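Local structure of neuroglobin (Symsagittifera roscoffensis, 4B4Y) at residues V35-M40 and K57-M62; F50-A55 and K69-S74; D29-D34 and V125-E130. The protein probably binds oxygen reversibly at the iron of a haem group, as globins do, and is classed as a neuroglobin of a marine acoel. All coordinates share one frame; numbering follows the deposited sequence.

Contact 1 (V35-M40 and K57-M62); sequences VLQQFM and KTAKEM. With HEM (protoporphyrin IX containing Fe), chain B.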
loop_
_atom_site.group_PDB
_atom_site.type_symbol
_atom_site.label_atom_id
_atom_site.label_comp_id
_atom_site.label_asym_id
_atom_site.label_seq_id
_atom_site.Cartn_x
_atom_site.Cartn_y
_atom_site.Cartn_z
ATOM N N VAL A 35 -4.445 16.357 9.314
ATOM C CA VAL A 35 -3.026 16.314 9.168
ATOM C C VAL A 35 -2.598 15.786 7.790
ATOM O O VAL A 35 -1.711 16.369 7.136
ATOM C CB VAL A 35 -2.356 15.420 10.246
ATOM C CG1 VAL A 35 -0.854 15.177 9.923
ATOM C CG2 VAL A 35 -2.550 16.038 11.648
ATOM N N LEU A 36 -3.164 14.641 7.389
ATOM C CA LEU A 36 -2.742 14.004 6.145
ATOM C C LEU A 36 -3.177 14.911 4.928
ATOM O O LEU A 36 -2.464 14.992 3.918
ATOM C CB LEU A 36 -3.448 12.595 6.059
ATOM C CG LEU A 36 -3.103 11.692 4.841
ATOM C CD1 LEU A 36 -1.633 11.466 4.795
ATOM C CD2 LEU A 36 -3.904 10.274 4.908
ATOM N N GLN A 37 -4.356 15.531 5.029
ATOM C CA GLN A 37 -4.841 16.391 3.983
ATOM C C GLN A 37 -3.902 17.639 3.832
ATOM O O GLN A 37 -3.488 17.992 2.713
ATOM C CB GLN A 37 -6.273 16.876 4.291
ATOM C CG GLN A 37 -6.756 17.787 3.148
ATOM C CD GLN A 37 -8.099 18.493 3.456
ATOM O OE1 GLN A 37 -8.998 17.916 4.135
ATOM N NE2 GLN A 37 -8.255 19.752 2.928
ATOM N N GLN A 38 -3.505 18.246 4.941
ATOM C CA GLN A 38 -2.623 19.429 4.839
ATOM C C GLN A 38 -1.276 18.937 4.299
ATOM O O GLN A 38 -0.641 19.635 3.489
ATOM C CB GLN A 38 -2.414 20.032 6.230
ATOM C CG GLN A 38 -1.561 21.377 6.209
ATOM C CD GLN A 38 -1.021 21.793 7.623
ATOM O OE1 GLN A 38 -1.372 21.153 8.663
ATOM N NE2 GLN A 38 -0.153 22.854 7.662
ATOM N N PHE A 39 -0.789 17.781 4.800
ATOM C CA PHE A 39 0.519 17.248 4.351
ATOM C C PHE A 39 0.541 17.077 2.811
ATOM O O PHE A 39 1.543 17.418 2.147
ATOM C CB PHE A 39 0.748 15.896 4.989
ATOM C CG PHE A 39 2.066 15.236 4.652
ATOM C CD1 PHE A 39 3.252 15.873 4.817
ATOM C CD2 PHE A 39 2.085 13.915 4.212
ATOM C CE1 PHE A 39 4.489 15.208 4.530
ATOM C CE2 PHE A 39 3.262 13.243 3.958
ATOM C CZ PHE A 39 4.463 13.862 4.088
ATOM N N MET A 40 -0.548 16.540 2.269
ATOM C CA MET A 40 -0.666 16.301 0.836
ATOM C C MET A 40 -0.866 17.631 0.042
ATOM O O MET A 40 -0.371 17.729 -1.045
ATOM C CB MET A 40 -1.821 15.284 0.549
ATOM C CG MET A 40 -1.491 13.831 1.130
ATOM S SD MET A 40 -2.889 12.703 0.769
ATOM C CE MET A 40 -2.547 12.356 -1.016
ATOM N N LYS A 57 -7.032 14.171 -8.478
ATOM C CA LYS A 57 -7.878 14.776 -7.473
ATOM C C LYS A 57 -7.067 15.670 -6.541
ATOM O O LYS A 57 -5.864 15.455 -6.393
ATOM C CB LYS A 57 -8.536 13.667 -6.679
ATOM C CG LYS A 57 -9.468 12.859 -7.554
ATOM C CD LYS A 57 -10.277 11.784 -6.776
ATOM C CE LYS A 57 -11.319 11.117 -7.746
ATOM N NZ LYS A 57 -11.454 11.997 -9.012
ATOM N N THR A 58 -7.708 16.663 -5.936
ATOM C CA THR A 58 -7.117 17.417 -4.832
ATOM C C THR A 58 -7.100 16.583 -3.535
ATOM O O THR A 58 -7.906 15.687 -3.374
ATOM C CB THR A 58 -7.956 18.666 -4.538
ATOM O OG1 THR A 58 -9.214 18.217 -4.072
ATOM C CG2 THR A 58 -8.153 19.562 -5.831
ATOM N N ALA A 59 -6.238 16.956 -2.578
ATOM C CA ALA A 59 -6.154 16.287 -1.264
ATOM C C ALA A 59 -7.524 16.251 -0.639
ATOM O O ALA A 59 -7.955 15.243 -0.125
ATOM C CB ALA A 59 -5.163 17.022 -0.342
ATOM N N LYS A 60 -8.242 17.360 -0.723
ATOM C CA LYS A 60 -9.572 17.411 -0.151
ATOM C C LYS A 60 -10.543 16.475 -0.885
ATOM O O LYS A 60 -11.442 15.894 -0.267
ATOM C CB LYS A 60 -10.124 18.846 -0.205
ATOM C CG LYS A 60 -11.560 18.925 0.470
ATOM C CD LYS A 60 -12.217 20.315 0.278
ATOM C CE LYS A 60 -13.457 20.514 1.209
ATOM N NZ LYS A 60 -14.030 21.912 1.048
ATOM N N GLU A 61 -10.440 16.367 -2.208
ATOM C CA GLU A 61 -11.253 15.348 -2.853
ATOM C C GLU A 61 -10.827 13.934 -2.384
ATOM O O GLU A 61 -11.698 13.105 -2.215
ATOM C CB GLU A 61 -11.209 15.459 -4.382
ATOM C CG GLU A 61 -12.055 16.626 -4.874
ATOM C CD GLU A 61 -11.712 17.034 -6.303
ATOM O OE1 GLU A 61 -10.653 16.619 -6.861
ATOM O OE2 GLU A 61 -12.531 17.775 -6.855
ATOM N N MET A 62 -9.521 13.706 -2.141
ATOM C CA MET A 62 -9.032 12.394 -1.707
ATOM C C MET A 62 -9.583 12.052 -0.348
ATOM O O MET A 62 -9.863 10.886 -0.040
ATOM C CB MET A 62 -7.477 12.327 -1.630
ATOM C CG MET A 62 -6.783 12.183 -2.892
ATOM S SD MET A 62 -7.280 10.745 -3.886
ATOM C CE MET A 62 -7.225 9.359 -2.792
HETATM C CHA HEM B . 2.977 3.516 5.303
HETATM C CHB HEM B . 2.986 5.556 9.657
HETATM C CHC HEM B . 5.882 9.084 7.888
HETATM C CHD HEM B . 4.908 7.613 3.422
HETATM C C1A HEM B . 2.737 3.744 6.637
HETATM C C2A HEM B . 2.112 2.848 7.552
HETATM C C3A HEM B . 2.103 3.406 8.737
HETATM C C4A HEM B . 2.780 4.642 8.634
HETATM C CMA HEM B . 1.545 2.826 10.083
HETATM C CAA HEM B . 1.546 1.445 7.142
HETATM C CBA HEM B . 0.062 1.599 6.895
HETATM C CGA HEM B . -0.537 0.375 6.232
HETATM O O1A HEM B . -0.259 -0.768 6.571
HETATM O O2A HEM B . -1.340 0.548 5.291
HETATM C C1B HEM B . 3.818 6.695 9.594
HETATM C C2B HEM B . 4.249 7.525 10.708
HETATM C C3B HEM B . 5.060 8.461 10.244
HETATM C C4B HEM B . 5.137 8.301 8.802
HETATM C CMB HEM B . 3.825 7.248 12.176
HETATM C CAB HEM B . 5.727 9.597 11.045
HETATM C CBB HEM B . 6.713 9.314 11.903
HETATM C C1C HEM B . 5.788 9.038 6.514
HETATM C C2C HEM B . 6.179 10.093 5.559
HETATM C C3C HEM B . 5.826 9.719 4.346
HETATM C C4C HEM B . 5.255 8.411 4.479
HETATM C CMC HEM B . 6.807 11.462 5.928
HETATM C CAC HEM B . 6.075 10.514 3.006
HETATM C CBC HEM B . 5.165 10.385 2.033
HETATM C C1D HEM B . 4.492 6.296 3.485
HETATM C C2D HEM B . 4.421 5.329 2.377
HETATM C C3D HEM B . 3.834 4.139 3.027
HETATM C C4D HEM B . 3.541 4.428 4.412
HETATM C CMD HEM B . 4.753 5.472 0.888
HETATM C CAD HEM B . 3.391 2.837 2.362
HETATM C CBD HEM B . 2.324 3.983 2.505
HETATM C CGD HEM B . 1.197 3.372 1.919
HETATM O O1D HEM B . 0.261 4.157 1.664
HETATM O O2D HEM B . 1.411 2.128 1.719
HETATM N NA HEM B . 3.141 4.812 7.338
HETATM N NB HEM B . 4.387 7.196 8.487
HETATM N NC HEM B . 5.215 8.048 5.817
HETATM N ND HEM B . 4.042 5.669 4.642
HETATM FE FE HEM B . 4.205 6.376 6.544
#

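Contact 2 (F50-A55 and K69-S74); sequences FPWADA and KSHAKS. With HEM (protoporphyrin IX containing Fe), chain B; OXY (oxygen molecule), chain C.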
loop_
_atom_site.group_PDB
_atom_site.type_symbol
_atom_site.label_atom_id
_atom_site.label_comp_id
_atom_site.label_asym_id
_atom_site.label_seq_id
_atom_site.Cartn_x
_atom_site.Cartn_y
_atom_site.Cartn_z
ATOM N N PHE A 50 2.414 7.978 -2.131
ATOM C CA PHE A 50 1.336 7.168 -1.677
ATOM C C PHE A 50 0.719 6.476 -2.912
ATOM O O PHE A 50 0.183 7.113 -3.807
ATOM C CB PHE A 50 0.273 8.002 -0.994
ATOM C CG PHE A 50 0.695 8.602 0.341
ATOM C CD1 PHE A 50 1.084 7.773 1.403
ATOM C CD2 PHE A 50 0.581 9.980 0.556
ATOM C CE1 PHE A 50 1.452 8.293 2.666
ATOM C CE2 PHE A 50 0.936 10.569 1.807
ATOM C CZ PHE A 50 1.351 9.747 2.875
ATOM N N PRO A 51 0.739 5.139 -2.933
ATOM C CA PRO A 51 0.247 4.497 -4.165
ATOM C C PRO A 51 -1.221 4.709 -4.362
ATOM O O PRO A 51 -1.633 4.779 -5.479
ATOM C CB PRO A 51 0.490 2.969 -3.939
ATOM C CG PRO A 51 1.454 2.911 -2.715
ATOM C CD PRO A 51 1.161 4.178 -1.893
ATOM N N TRP A 52 -2.007 4.768 -3.303
ATOM C CA TRP A 52 -3.411 4.924 -3.451
ATOM C C TRP A 52 -3.852 6.332 -3.807
ATOM O O TRP A 52 -5.064 6.578 -4.039
ATOM C CB TRP A 52 -4.045 4.532 -2.139
ATOM C CG TRP A 52 -3.363 5.144 -0.979
ATOM C CD1 TRP A 52 -2.391 4.573 -0.182
ATOM C CD2 TRP A 52 -3.583 6.500 -0.463
ATOM N NE1 TRP A 52 -2.038 5.509 0.851
ATOM C CE2 TRP A 52 -2.758 6.665 0.687
ATOM C CE3 TRP A 52 -4.436 7.552 -0.834
ATOM C CZ2 TRP A 52 -2.723 7.874 1.426
ATOM C CZ3 TRP A 52 -4.411 8.726 -0.098
ATOM C CH2 TRP A 52 -3.567 8.876 1.031
ATOM N N ALA A 53 -2.927 7.298 -3.795
ATOM C CA ALA A 53 -3.346 8.690 -3.991
ATOM C C ALA A 53 -3.625 8.906 -5.488
ATOM O O ALA A 53 -2.813 8.511 -6.358
ATOM C CB ALA A 53 -2.171 9.635 -3.570
ATOM N N ASP A 54 -4.698 9.612 -5.785
ATOM C CA ASP A 54 -5.114 9.784 -7.176
ATOM C C ASP A 54 -4.748 11.204 -7.588
ATOM O O ASP A 54 -5.416 12.170 -7.232
ATOM C CB ASP A 54 -6.628 9.537 -7.273
ATOM C CG ASP A 54 -7.192 9.695 -8.730
ATOM O OD1 ASP A 54 -6.559 10.314 -9.671
ATOM O OD2 ASP A 54 -8.326 9.163 -8.914
ATOM N N ALA A 55 -3.711 11.304 -8.370
ATOM C CA ALA A 55 -3.189 12.559 -8.824
ATOM C C ALA A 55 -4.157 13.471 -9.638
ATOM O O ALA A 55 -3.830 14.639 -9.881
ATOM C CB ALA A 55 -1.965 12.260 -9.667
ATOM N N LYS A 69 -9.039 7.354 4.056
ATOM C CA LYS A 69 -9.524 7.231 5.436
ATOM C C LYS A 69 -8.763 6.119 6.176
ATOM O O LYS A 69 -8.305 6.256 7.349
ATOM C CB LYS A 69 -11.054 7.020 5.459
ATOM C CG LYS A 69 -11.819 8.152 4.619
ATOM C CD LYS A 69 -13.372 8.276 4.907
ATOM C CE LYS A 69 -14.252 7.335 4.090
ATOM N NZ LYS A 69 -14.597 6.001 4.799
ATOM N N SER A 70 -8.591 5.018 5.467
ATOM C CA SER A 70 -7.936 3.848 6.012
ATOM C C SER A 70 -6.435 4.143 6.245
ATOM O O SER A 70 -5.852 3.820 7.319
ATOM C CB SER A 70 -8.212 2.679 5.032
ATOM O OG SER A 70 -7.197 1.681 5.201
ATOM N N HIS A 71 -5.765 4.797 5.305
ATOM C CA HIS A 71 -4.337 5.159 5.641
ATOM C C HIS A 71 -4.240 6.115 6.889
ATOM O O HIS A 71 -3.390 6.009 7.723
ATOM C CB HIS A 71 -3.629 5.783 4.415
ATOM C CG HIS A 71 -2.170 6.016 4.643
ATOM N ND1 HIS A 71 -1.233 5.009 4.519
ATOM C CD2 HIS A 71 -1.486 7.132 5.017
ATOM C CE1 HIS A 71 -0.039 5.482 4.848
ATOM N NE2 HIS A 71 -0.162 6.764 5.154
ATOM N N ALA A 72 -5.140 7.068 6.989
ATOM C CA ALA A 72 -5.127 7.991 8.138
ATOM C C ALA A 72 -5.387 7.192 9.442
ATOM O O ALA A 72 -4.710 7.425 10.456
ATOM C CB ALA A 72 -6.220 9.123 7.914
ATOM N N LYS A 73 -6.358 6.262 9.425
ATOM C CA LYS A 73 -6.665 5.435 10.635
ATOM C C LYS A 73 -5.379 4.666 11.045
ATOM O O LYS A 73 -5.075 4.623 12.255
ATOM C CB LYS A 73 -7.796 4.397 10.422
ATOM C CG LYS A 73 -9.258 4.881 10.366
ATOM C CD LYS A 73 -9.858 5.280 11.740
ATOM C CE LYS A 73 -10.357 4.083 12.651
ATOM N NZ LYS A 73 -10.176 4.421 14.156
ATOM N N SER A 74 -4.617 4.121 10.051
ATOM C CA SER A 74 -3.409 3.346 10.357
ATOM C C SER A 74 -2.366 4.178 10.902
ATOM O O SER A 74 -1.770 3.792 11.908
ATOM C CB SER A 74 -2.822 2.560 9.132
ATOM O OG SER A 74 -3.839 1.737 8.579
HETATM C CHA HEM B . 2.977 3.516 5.303
HETATM C CHB HEM B . 2.986 5.556 9.657
HETATM C CHC HEM B . 5.882 9.084 7.888
HETATM C CHD HEM B . 4.908 7.613 3.422
HETATM C C1A HEM B . 2.737 3.744 6.637
HETATM C C2A HEM B . 2.112 2.848 7.552
HETATM C C3A HEM B . 2.103 3.406 8.737
HETATM C C4A HEM B . 2.780 4.642 8.634
HETATM C CMA HEM B . 1.545 2.826 10.083
HETATM C CAA HEM B . 1.546 1.445 7.142
HETATM C CBA HEM B . 0.062 1.599 6.895
HETATM C CGA HEM B . -0.537 0.375 6.232
HETATM O O1A HEM B . -0.259 -0.768 6.571
HETATM O O2A HEM B . -1.340 0.548 5.291
HETATM C C1B HEM B . 3.818 6.695 9.594
HETATM C C2B HEM B . 4.249 7.525 10.708
HETATM C C3B HEM B . 5.060 8.461 10.244
HETATM C C4B HEM B . 5.137 8.301 8.802
HETATM C CMB HEM B . 3.825 7.248 12.176
HETATM C CAB HEM B . 5.727 9.597 11.045
HETATM C CBB HEM B . 6.713 9.314 11.903
HETATM C C1C HEM B . 5.788 9.038 6.514
HETATM C C2C HEM B . 6.179 10.093 5.559
HETATM C C3C HEM B . 5.826 9.719 4.346
HETATM C C4C HEM B . 5.255 8.411 4.479
HETATM C CMC HEM B . 6.807 11.462 5.928
HETATM C CAC HEM B . 6.075 10.514 3.006
HETATM C CBC HEM B . 5.165 10.385 2.033
HETATM C C1D HEM B . 4.492 6.296 3.485
HETATM C C2D HEM B . 4.421 5.329 2.377
HETATM C C3D HEM B . 3.834 4.139 3.027
HETATM C C4D HEM B . 3.541 4.428 4.412
HETATM C CMD HEM B . 4.753 5.472 0.888
HETATM C CAD HEM B . 3.391 2.837 2.362
HETATM C CBD HEM B . 2.324 3.983 2.505
HETATM C CGD HEM B . 1.197 3.372 1.919
HETATM O O1D HEM B . 0.261 4.157 1.664
HETATM O O2D HEM B . 1.411 2.128 1.719
HETATM N NA HEM B . 3.141 4.812 7.338
HETATM N NB HEM B . 4.387 7.196 8.487
HETATM N NC HEM B . 5.215 8.048 5.817
HETATM N ND HEM B . 4.042 5.669 4.642
HETATM FE FE HEM B . 4.205 6.376 6.544
HETATM O O1 OXY C . 2.172 8.645 6.415
HETATM O O2 OXY C . 2.542 7.381 6.320
#

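Contact 3 (D29-D34 and V125-E130); sequences DDFVED and VKRVSE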
loop_
_atom_site.group_PDB
_atom_site.type_symbol
_atom_site.label_atom_id
_atom_site.label_comp_id
_atom_site.label_asym_id
_atom_site.label_seq_id
_atom_site.Cartn_x
_atom_site.Cartn_y
_atom_site.Cartn_z
ATOM N N ASP A 29 -10.095 11.015 14.826
ATOM C CA ASP A 29 -9.999 10.604 13.441
ATOM C C ASP A 29 -10.005 11.813 12.502
ATOM O O ASP A 29 -9.322 11.766 11.463
ATOM C CB ASP A 29 -11.158 9.646 13.004
ATOM C CG ASP A 29 -11.087 8.201 13.738
ATOM O OD1 ASP A 29 -10.050 7.859 14.373
ATOM O OD2 ASP A 29 -12.080 7.443 13.624
ATOM N N ASP A 30 -10.912 12.766 12.754
ATOM C CA ASP A 30 -10.936 14.058 12.057
ATOM C C ASP A 30 -9.533 14.758 12.134
ATOM O O ASP A 30 -9.023 15.217 11.104
ATOM C CB ASP A 30 -12.021 14.970 12.653
ATOM C CG ASP A 30 -13.461 14.458 12.373
ATOM O OD1 ASP A 30 -13.667 13.646 11.417
ATOM O OD2 ASP A 30 -14.390 14.858 13.158
ATOM N N PHE A 31 -8.913 14.734 13.304
ATOM C CA PHE A 31 -7.631 15.391 13.550
ATOM C C PHE A 31 -6.557 14.753 12.630
ATOM O O PHE A 31 -5.821 15.485 11.944
ATOM C CB PHE A 31 -7.239 15.348 15.041
ATOM C CG PHE A 31 -5.744 15.369 15.304
ATOM C CD1 PHE A 31 -4.971 16.569 15.252
ATOM C CD2 PHE A 31 -5.096 14.215 15.634
ATOM C CE1 PHE A 31 -3.571 16.560 15.501
ATOM C CE2 PHE A 31 -3.738 14.205 15.864
ATOM C CZ PHE A 31 -2.978 15.376 15.801
ATOM N N VAL A 32 -6.482 13.428 12.594
ATOM C CA VAL A 32 -5.472 12.779 11.838
ATOM C C VAL A 32 -5.735 12.996 10.296
ATOM O O VAL A 32 -4.806 13.133 9.567
ATOM C CB VAL A 32 -5.363 11.230 12.170
ATOM C CG1 VAL A 32 -4.201 10.533 11.317
ATOM C CG2 VAL A 32 -5.018 11.006 13.619
ATOM N N GLU A 33 -6.973 13.008 9.815
ATOM C CA GLU A 33 -7.299 13.260 8.411
ATOM C C GLU A 33 -6.961 14.758 8.017
ATOM O O GLU A 33 -6.395 15.010 6.943
ATOM C CB GLU A 33 -8.791 12.981 8.180
ATOM C CG GLU A 33 -9.102 11.427 8.110
ATOM C CD GLU A 33 -10.543 11.097 7.736
ATOM O OE1 GLU A 33 -11.340 12.017 7.373
ATOM O OE2 GLU A 33 -10.910 9.900 7.890
ATOM N N ASP A 34 -7.155 15.689 8.969
ATOM C CA ASP A 34 -6.723 17.086 8.795
ATOM C C ASP A 34 -5.213 17.121 8.550
ATOM O O ASP A 34 -4.789 17.792 7.673
ATOM C CB ASP A 34 -7.037 17.952 10.073
ATOM C CG ASP A 34 -8.510 18.325 10.181
ATOM O OD1 ASP A 34 -9.269 18.137 9.190
ATOM O OD2 ASP A 34 -8.947 18.721 11.310
ATOM N N VAL A 125 -2.031 22.602 17.397
ATOM C CA VAL A 125 -2.322 24.001 17.794
ATOM C C VAL A 125 -3.737 24.378 17.454
ATOM O O VAL A 125 -4.447 25.144 18.220
ATOM C CB VAL A 125 -1.310 24.977 17.227
ATOM C CG1 VAL A 125 -1.792 26.481 17.349
ATOM C CG2 VAL A 125 0.000 24.813 17.934
ATOM N N LYS A 126 -4.237 23.851 16.345
ATOM C CA LYS A 126 -5.645 24.256 16.032
ATOM C C LYS A 126 -6.659 23.681 17.054
ATOM O O LYS A 126 -7.670 24.293 17.268
ATOM C CB LYS A 126 -6.101 23.813 14.600
ATOM C CG LYS A 126 -5.448 24.741 13.419
ATOM C CD LYS A 126 -5.623 24.023 12.029
ATOM C CE LYS A 126 -5.446 24.904 10.715
ATOM N NZ LYS A 126 -5.666 24.099 9.292
ATOM N N ARG A 127 -6.402 22.484 17.628
ATOM C CA ARG A 127 -7.409 21.833 18.472
ATOM C C ARG A 127 -7.211 22.234 19.949
ATOM O O ARG A 127 -8.160 22.214 20.671
ATOM C CB ARG A 127 -7.355 20.289 18.362
ATOM C CG ARG A 127 -7.462 19.671 16.927
ATOM C CD ARG A 127 -8.839 19.482 16.564
ATOM N NE ARG A 127 -9.093 18.947 15.203
ATOM C CZ ARG A 127 -10.344 18.640 14.798
ATOM N NH1 ARG A 127 -11.382 18.801 15.664
ATOM N NH2 ARG A 127 -10.613 18.224 13.552
ATOM N N VAL A 128 -5.990 22.550 20.373
ATOM C CA VAL A 128 -5.694 22.912 21.764
ATOM C C VAL A 128 -6.052 24.409 21.963
ATOM O O VAL A 128 -5.923 25.234 20.997
ATOM C CB VAL A 128 -4.217 22.641 22.075
ATOM C CG1 VAL A 128 -3.796 23.159 23.478
ATOM C CG2 VAL A 128 -3.912 21.120 22.008
ATOM N N SER A 129 -6.512 24.789 23.162
ATOM C CA SER A 129 -6.922 26.198 23.371
ATOM C C SER A 129 -5.658 27.054 23.342
ATOM O O SER A 129 -4.591 26.560 23.675
ATOM C CB SER A 129 -7.598 26.388 24.777
ATOM O OG SER A 129 -6.628 26.137 25.806
ATOM N N GLU A 130 -5.786 28.316 22.961
ATOM C CA GLU A 130 -4.702 29.271 23.047
ATOM C C GLU A 130 -4.124 29.361 24.466
ATOM O O GLU A 130 -2.916 29.396 24.662
ATOM C CB GLU A 130 -5.250 30.664 22.744
ATOM C CG GLU A 130 -5.462 31.043 21.292
ATOM C CD GLU A 130 -4.414 32.043 20.755
ATOM O OE1 GLU A 130 -3.344 32.301 21.356
ATOM O OE2 GLU A 130 -4.697 32.581 19.691
HETATM O O HOH W 1 -7.143 19.693 13.475
#

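Contact 1 (V35-M40 and K57-M62)
With CG of Gln-37 turned anti to the backbone N (chi1 -180°) and the same turn made by Lys-60 (chi1 -178°), both chains run out extended side by side and point the same way. The amide end of Gln-37 lies alongside the aliphatic start of Lys-60, NE2 3.8 Å from Lys-60 CB, while the amide itself is gripped elsewhere, NE2 by Glu-41 and OE1 by Arg-63. The polar end is thus held by its own helix and by the residue just after 57-62.

Ala-59, the residue before Lys-60, lets the helices approach closely. Its methyl CB sits 3.6 Å from Gln-37 O. Met-40 CB, on the next turn of the longer helix, lies 3.9 Å from Ala-59 CB. The CA atoms of Gln-37 and Ala-59 come within 5.4 Å, so little more than one methyl group separates the two backbones. Beyond CB, Met-40 leaves this contact and bends at its thioether into the company of Phe-47, Trp-52, Ala-53 and Phe-68.

The short helix is secured at its start by a capping box, with Thr-58 as the N-cap. Glu-61 N donates a hydrogen bond to Thr-58 OG1 (2.9 Å), and Thr-58 N donates one to Glu-61 OE1 (3.1 Å), meeting that oxygen from above the carboxylate plane.

On the longer helix Phe-39 serves the haem pocket, its CZ 3.8 Å from the haem methyl CMC, with the vinyl carbon CAC in the plane of the ring at its edge. The general lesson is that a small residue lets helices meet closely. Here it joins helix 28-42 to helix 59-62, which, judged by their order in the chain, probably correspond to helices B and D of the globin fold, beside the haem pocket.

Contact 2 (F50-A55 and K69-S74)
Trp-52 and His-71 mark the nearest backbone approach, with CA atoms 9.1 Å apart, so the type I turn from Phe-50 to Ala-53 meets segment 69-74 of helix 66-83 through long aromatic side chains alone.

Phe-50 and His-71 form an offset edge-to-face pair, the phenyl edge directed at the imidazole face with planes at 63° and centroids 4.9 Å apart. The tightest approach is Phe-50 CE1 to His-71 NE2, 3.3 Å. The two faces of the phenyl ring are covered by different groups: Trp-52 CZ2 lies over one, near its rim, and the haem vinyl carbon CBC over the other. Trp-52 crosses His-71 at about a right angle, Trp-52 CZ2 3.8 Å from His-71 CG, the rings being neither stacked nor edge-to-face.

Trp-52 NE1 and His-71 NE2 both donate to the haem site. Trp-52 NE1 hydrogen-bonds to haem propionate oxygen O1D at 2.8 Å, a bent bond (132°) with that oxygen in the plane of the indole at its edge. His-71, whose CG stands anti to the backbone N (chi1 -173°), is sent off the helix toward the iron, and its NE2 donates a weak hydrogen bond to O2 of the dioxygen (3.0 Å). That same O2 ligates the iron at 2.0 Å, while the other oxygen, O1, lies in plane at the edge of Phe-50. This is the classic distal side of a globin, with a histidine of the E helix over the bound gas and the phenylalanine that opens the CD corner beside it.

The turn leaves helix 46-49 and leads on to helix 59-62, with Leu-36 of helix 28-42 touching Phe-50 and Met-62 touching Trp-52. NZ of Lys-107 of the second subunit hydrogen-bonds to the carbonyl oxygens of Phe-50, Pro-51 and Ala-53, so the corner packs on helix 66-83 and also forms part of the subunit interface.

Contact 3 (D29-D34 and V125-E130)
Arg-127 reaches Asp-34 from the closing turn of helix 111-127, whose last residues and exit make up 125-130. Before it comes Lys-126, whose NZ stays 6.6 Å from Asp-34 OD2. Next, Arg-127 makes every contact from this side. A bend at chi2 (-87°) takes its chain past Phe-31, NE lying 4.1 Å from Phe-31 CB, and brings NH2 to Asp-34 OD2 in a salt bridge of 2.8 Å. The oxygen is met on its syn side, somewhat out of the carboxylate plane, and the two flat groups lie 18° from parallel. Water adds a second link, accepting from Arg-127 NE at 2.7 Å and donating to Asp-34 OD2 at 3.0 Å. As Asp-34 OD1 pairs with Arg-63, this carboxylate sits between two guanidinium groups, which probably favours its charged form. Arg-127 NH2 also skirts Asp-30 CB, 3.7 Å away. Past Arg-127 the helix ends, Val-128 departing from helical geometry. Such a salt bridge with a bridging water joins the end of one helix to the side of another, here two that, by chain order, probably correspond to helices G and B of the globin fold.

From the N terminus, helix 28-42 is used twice: 29-34 awaits a partner 91 residues on, while the adjoining 35-40 meets 57-62 after a short excursion. Before that loop closes, 50-55 has begun a second one, completed by 69-74, so contacts 1 and 2 cross along the chain. They also touch in space, Met-40 and Met-62 packing on the Trp-52 to Asp-54 corner, and both reach the haem. Contact 3 encloses them, closing its long loop only at 125-130. It is joined to contact 2 by Glu-33 against Ala-72. Together they tie helix 28-42 to helix 59-62 and to the end of helix 111-127, and the turn 50-55 to helix 66-83 on the distal side of the haem.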